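Local coordinates for protein endolysin PlyC, small cell-wall binding subunit (Streptococcus phage C1, PDB 4F87) that forms an octameric ring that binds the streptococcal cell wall and, with one PlyCA subunit, makes up the phage endolysin PlyC, which degrades peptidoglycan, at residues S12-F17 against Q51-I56; F17-D22 against R30-G35. One frame throughout, in Å; residues are numbered along the deposited sequence.

Contact 1 (S12-F17 against Q51-I56); sequences SGVQGF and QIIPSI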
loop_
_atom_site.group_PDB
_atom_site.type_symbol
_atom_site.label_atom_id
_atom_site.label_comp_id
_atom_site.label_asym_id
_atom_site.label_seq_id
_atom_site.Cartn_x
_atom_site.Cartn_y
_atom_site.Cartn_z
ATOM N N SER B 12 12.025 7.610 1.973
ATOM C CA SER B 12 13.228 7.878 2.746
ATOM C C SER B 12 13.846 6.678 3.451
ATOM O O SER B 12 14.984 6.777 3.902
ATOM C CB SER B 12 12.975 8.992 3.750
ATOM O OG SER B 12 12.155 8.465 4.789
ATOM N N GLY B 13 13.073 5.631 3.668
ATOM C CA GLY B 13 13.542 4.487 4.446
ATOM C C GLY B 13 13.662 4.835 5.926
ATOM O O GLY B 13 14.446 4.208 6.648
ATOM N N VAL B 14 12.914 5.876 6.378
ATOM C CA VAL B 14 12.933 6.340 7.763
ATOM C C VAL B 14 11.517 6.464 8.277
ATOM O O VAL B 14 10.681 7.106 7.632
ATOM C CB VAL B 14 13.656 7.711 7.916
ATOM C CG1 VAL B 14 13.614 8.222 9.371
ATOM C CG2 VAL B 14 15.105 7.642 7.425
ATOM N N GLN B 15 11.249 5.842 9.429
ATOM C CA GLN B 15 9.962 5.961 10.111
ATOM C C GLN B 15 10.259 6.434 11.521
ATOM O O GLN B 15 11.115 5.859 12.188
ATOM C CB GLN B 15 9.208 4.618 10.164
ATOM C CG GLN B 15 8.658 4.222 8.807
ATOM C CD GLN B 15 7.933 2.897 8.851
ATOM O OE1 GLN B 15 7.008 2.695 9.633
ATOM N NE2 GLN B 15 8.330 1.974 7.992
ATOM N N GLY B 16 9.576 7.474 11.963
ATOM C CA GLY B 16 9.797 7.965 13.317
ATOM C C GLY B 16 9.407 9.402 13.476
ATOM O O GLY B 16 8.632 9.939 12.680
ATOM N N PHE B 17 9.949 10.038 14.520
ATOM C CA PHE B 17 9.620 11.421 14.769
ATOM C C PHE B 17 10.679 12.044 15.652
ATOM O O PHE B 17 11.353 11.344 16.423
ATOM C CB PHE B 17 8.226 11.566 15.452
ATOM C CG PHE B 17 8.041 10.753 16.712
ATOM C CD1 PHE B 17 8.408 11.267 17.951
ATOM C CD2 PHE B 17 7.499 9.474 16.663
ATOM C CE1 PHE B 17 8.272 10.499 19.112
ATOM C CE2 PHE B 17 7.318 8.729 17.842
ATOM C CZ PHE B 17 7.699 9.253 19.052
ATOM N N GLN B 51 12.495 17.650 7.385
ATOM C CA GLN B 51 12.061 17.557 5.985
ATOM C C GLN B 51 11.440 16.201 5.687
ATOM O O GLN B 51 10.739 16.079 4.664
ATOM C CB GLN B 51 13.256 17.743 5.044
ATOM C CG GLN B 51 13.907 19.132 5.174
ATOM C CD GLN B 51 13.101 20.205 4.452
ATOM O OE1 GLN B 51 13.115 20.319 3.219
ATOM N NE2 GLN B 51 12.353 20.992 5.199
ATOM N N ILE B 52 11.706 15.167 6.516
ATOM C CA ILE B 52 11.236 13.812 6.201
ATOM C C ILE B 52 10.403 13.137 7.288
ATOM O O ILE B 52 9.719 12.161 6.965
ATOM C CB ILE B 52 12.409 12.901 5.750
ATOM C CG1 ILE B 52 13.506 12.757 6.839
ATOM C CG2 ILE B 52 12.995 13.353 4.398
ATOM C CD1 ILE B 52 14.498 11.566 6.581
ATOM N N ILE B 53 10.469 13.597 8.553
ATOM C CA ILE B 53 9.661 12.977 9.600
ATOM C C ILE B 53 8.965 14.053 10.416
ATOM O O ILE B 53 9.450 15.186 10.496
ATOM C CB ILE B 53 10.480 12.010 10.517
ATOM C CG1 ILE B 53 11.672 12.713 11.176
ATOM C CG2 ILE B 53 10.887 10.725 9.779
ATOM C CD1 ILE B 53 12.459 11.845 12.187
ATOM N N PRO B 54 7.849 13.697 11.077
ATOM C CA PRO B 54 7.176 14.688 11.933
ATOM C C PRO B 54 8.023 15.087 13.140
ATOM O O PRO B 54 8.925 14.348 13.564
ATOM C CB PRO B 54 5.895 13.985 12.394
ATOM C CG PRO B 54 6.015 12.583 11.970
ATOM C CD PRO B 54 7.134 12.408 11.006
ATOM N N SER B 55 7.711 16.262 13.694
ATOM C CA SER B 55 8.381 16.812 14.866
ATOM C C SER B 55 7.276 17.216 15.843
ATOM O O SER B 55 6.417 18.043 15.526
ATOM C CB SER B 55 9.212 18.006 14.428
ATOM O OG SER B 55 9.881 18.586 15.532
ATOM N N ILE B 56 7.229 16.518 16.971
ATOM C CA ILE B 56 6.144 16.714 17.934
ATOM C C ILE B 56 6.680 17.069 19.307
ATOM O O ILE B 56 7.882 16.957 19.586
ATOM C CB ILE B 56 5.226 15.454 17.990
ATOM C CG1 ILE B 56 5.963 14.233 18.597
ATOM C CG2 ILE B 56 4.616 15.152 16.589
ATOM C CD1 ILE B 56 5.012 13.030 18.944
HETATM O O HOH W 1 10.507 9.640 6.273
#
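G16 and F17 press against I53 and P54 in the tight part of this contact, where the backbones run close together just before strand 55-57 begins: F17 CA lies 3.2 Å from P54 O in a CA-H...O contact. G16 suits its place because its backbone angles would jam a CB against the preceding carbonyl; its own O comes 3.3 Å from P54 CD, and proline brings no amide hydrogen to that spot. I53 and V14 cross at about a right angle, I53 CG2 meeting V14 CG1 at 3.7 Å, as compact branched residues can. At one end F17 and I56 make the broad apolar pair: CD1 of F17 lies 3.9 Å from CG1 of I56, and I56 CD1 rests over one ring face, offset toward the rim. Toward S12 the fit is looser: I52 CD1 stands 4.1 Å from both V14 CG2 and S12 CB, and a water bridges the backbones. It donates to V14 O and to I52 O (2.7 Å). Nearby, S12 OG accepts from V14 N in an ST turn. The contact sets strand 16-20 parallel to strand 55-57 through the P54 and I56 backbone bonds to L18, while I66 and M70 of helix 63-70 touch F17 and neighbouring subunits of the ring pack on both segments.

Contact 2 (F17-D22 against R30-G35); sequences FLFHTD and RAFING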
loop_
_atom_site.group_PDB
_atom_site.type_symbol
_atom_site.label_atom_id
_atom_site.label_comp_id
_atom_site.label_asym_id
_atom_site.label_seq_id
_atom_site.Cartn_x
_atom_site.Cartn_y
_atom_site.Cartn_z
ATOM N N PHE B 17 9.949 10.038 14.520
ATOM C CA PHE B 17 9.620 11.421 14.769
ATOM C C PHE B 17 10.679 12.044 15.652
ATOM O O PHE B 17 11.353 11.344 16.423
ATOM C CB PHE B 17 8.226 11.566 15.452
ATOM C CG PHE B 17 8.041 10.753 16.712
ATOM C CD1 PHE B 17 8.408 11.267 17.951
ATOM C CD2 PHE B 17 7.499 9.474 16.663
ATOM C CE1 PHE B 17 8.272 10.499 19.112
ATOM C CE2 PHE B 17 7.318 8.729 17.842
ATOM C CZ PHE B 17 7.699 9.253 19.052
ATOM N N LEU B 18 10.797 13.360 15.546
ATOM C CA LEU B 18 11.600 14.160 16.472
ATOM C C LEU B 18 10.695 14.528 17.655
ATOM O O LEU B 18 9.465 14.688 17.481
ATOM C CB LEU B 18 12.018 15.458 15.801
ATOM C CG LEU B 18 13.098 15.283 14.754
ATOM C CD1 LEU B 18 12.954 16.338 13.693
ATOM C CD2 LEU B 18 14.486 15.395 15.406
ATOM N N PHE B 19 11.292 14.682 18.844
ATOM C CA PHE B 19 10.527 15.126 19.993
ATOM C C PHE B 19 11.336 16.048 20.874
ATOM O O PHE B 19 12.572 15.937 20.970
ATOM C CB PHE B 19 9.923 13.941 20.799
ATOM C CG PHE B 19 10.874 12.915 21.370
ATOM C CD1 PHE B 19 11.158 12.886 22.735
ATOM C CD2 PHE B 19 11.430 11.931 20.557
ATOM C CE1 PHE B 19 11.980 11.897 23.269
ATOM C CE2 PHE B 19 12.277 10.960 21.091
ATOM C CZ PHE B 19 12.536 10.941 22.446
ATOM N N HIS B 20 10.643 17.000 21.498
ATOM C CA HIS B 20 11.234 17.929 22.457
ATOM C C HIS B 20 10.115 18.427 23.358
ATOM O O HIS B 20 8.929 18.234 23.034
ATOM C CB HIS B 20 11.907 19.136 21.741
ATOM C CG HIS B 20 10.941 20.129 21.180
ATOM N ND1 HIS B 20 10.237 19.869 20.014
ATOM C CD2 HIS B 20 10.549 21.326 21.669
ATOM C CE1 HIS B 20 9.458 20.917 19.819
ATOM N NE2 HIS B 20 9.613 21.829 20.782
ATOM N N THR B 21 10.474 19.080 24.459
ATOM C CA THR B 21 9.499 19.751 25.296
ATOM C C THR B 21 9.739 21.233 25.304
ATOM O O THR B 21 10.900 21.675 25.307
ATOM C CB THR B 21 9.471 19.183 26.747
ATOM O OG1 THR B 21 8.458 19.867 27.492
ATOM C CG2 THR B 21 10.786 19.371 27.512
ATOM N N ASP B 22 8.656 22.002 25.391
ATOM C CA ASP B 22 8.680 23.444 25.608
ATOM C C ASP B 22 8.407 23.774 27.082
ATOM O O ASP B 22 8.211 24.948 27.428
ATOM C CB ASP B 22 7.696 24.166 24.687
ATOM C CG ASP B 22 8.093 24.129 23.239
ATOM O OD1 ASP B 22 9.315 24.073 22.954
ATOM O OD2 ASP B 22 7.185 24.177 22.378
ATOM N N ARG B 30 15.376 15.082 20.588
ATOM C CA ARG B 30 15.662 13.668 20.471
ATOM C C ARG B 30 14.843 13.119 19.296
ATOM O O ARG B 30 14.020 13.842 18.723
ATOM C CB ARG B 30 15.331 12.915 21.763
ATOM C CG ARG B 30 16.128 13.468 22.944
ATOM C CD ARG B 30 15.926 12.661 24.236
ATOM N NE ARG B 30 16.438 11.291 24.137
ATOM C CZ ARG B 30 17.723 10.947 24.176
ATOM N NH1 ARG B 30 18.666 11.876 24.327
ATOM N NH2 ARG B 30 18.081 9.673 24.047
ATOM N N ALA B 31 15.070 11.861 18.921
ATOM C CA ALA B 31 14.260 11.286 17.863
ATOM C C ALA B 31 14.129 9.807 18.038
ATOM O O ALA B 31 15.002 9.172 18.631
ATOM C CB ALA B 31 14.881 11.565 16.491
ATOM N N PHE B 32 13.043 9.244 17.491
ATOM C CA PHE B 32 12.936 7.814 17.276
ATOM C C PHE B 32 13.122 7.655 15.773
ATOM O O PHE B 32 12.427 8.320 14.988
ATOM C CB PHE B 32 11.565 7.236 17.686
ATOM C CG PHE B 32 11.485 7.016 19.164
ATOM C CD1 PHE B 32 11.998 5.859 19.742
ATOM C CD2 PHE B 32 10.899 7.964 19.986
ATOM C CE1 PHE B 32 11.923 5.671 21.132
ATOM C CE2 PHE B 32 10.848 7.781 21.375
ATOM C CZ PHE B 32 11.376 6.644 21.929
ATOM N N ILE B 33 14.110 6.867 15.363
ATOM C CA ILE B 33 14.354 6.624 13.937
ATOM C C ILE B 33 14.414 5.111 13.768
ATOM O O ILE B 33 15.303 4.462 14.334
ATOM C CB ILE B 33 15.633 7.342 13.406
ATOM C CG1 ILE B 33 15.412 8.884 13.408
ATOM C CG2 ILE B 33 16.008 6.818 11.975
ATOM C CD1 ILE B 33 16.572 9.694 13.144
ATOM N N ASN B 34 13.435 4.560 13.045
ATOM C CA ASN B 34 13.352 3.122 12.821
ATOM C C ASN B 34 13.396 2.328 14.144
ATOM O O ASN B 34 14.085 1.301 14.241
ATOM C CB ASN B 34 14.410 2.675 11.793
ATOM C CG ASN B 34 14.198 3.322 10.437
ATOM O OD1 ASN B 34 13.099 3.773 10.117
ATOM N ND2 ASN B 34 15.214 3.312 9.574
ATOM N N GLY B 35 12.699 2.856 15.156
ATOM C CA GLY B 35 12.607 2.221 16.462
ATOM C C GLY B 35 13.815 2.364 17.363
ATOM O O GLY B 35 13.866 1.716 18.416
#
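F19 N donates to R30 O over 2.9 Å, and R30 N returns a bond to F19 O; both are nearly straight, and together they close one hydrogen-bonded pair of an antiparallel ladder. F17 and F32 form the other, the bond from F17 N to F32 O being the longer of its two. Between these pairs L18 and A31 form the non-hydrogen-bonded pair, their CA atoms 4.2 Å apart, a spacing consistent with the small alanine. The opposite face carries an aromatic cluster. The CD2 corner of F32 touches both phenylalanines of the other strand, lying 3.6 Å from F17 CZ and 3.5 Å from F19 CE2; the F19 and F32 planes are nearly parallel but slid apart, while those of F17 and F32 are oblique, at 51°. R30 lays its CB over the F19 face in a CH-pi contact, 3.8 Å from the ring centroid. Arginine suits this place because its aliphatic part covers the ring while its NE forms a salt bridge with E37; both residues are sites of interaction with the host cell wall. This hairpin occupies the middle of the sheet, between strands 55-57 and 36-40, with helix 63-70 packing V63 on F19 and M70 on F32.

From the N terminus, the chain enters contact 1 at 12-17 and passes through F17, which both contacts share, directly into contact 2. The turn after strand 16-20 leads back along strand 29-33, so contact 2 closes a short hairpin loop. Strand 36-40 and helix 43-50 follow before residues 51-56 return to the first segment and close contact 1; the hairpin is therefore nested inside this longer loop. Strand 16-20 joins the two, pairing antiparallel with 29-33 and parallel with 55-57. A further tie, a probable hydrogen bond between Q15 O and N34 N, links the loops next to this mixed sheet.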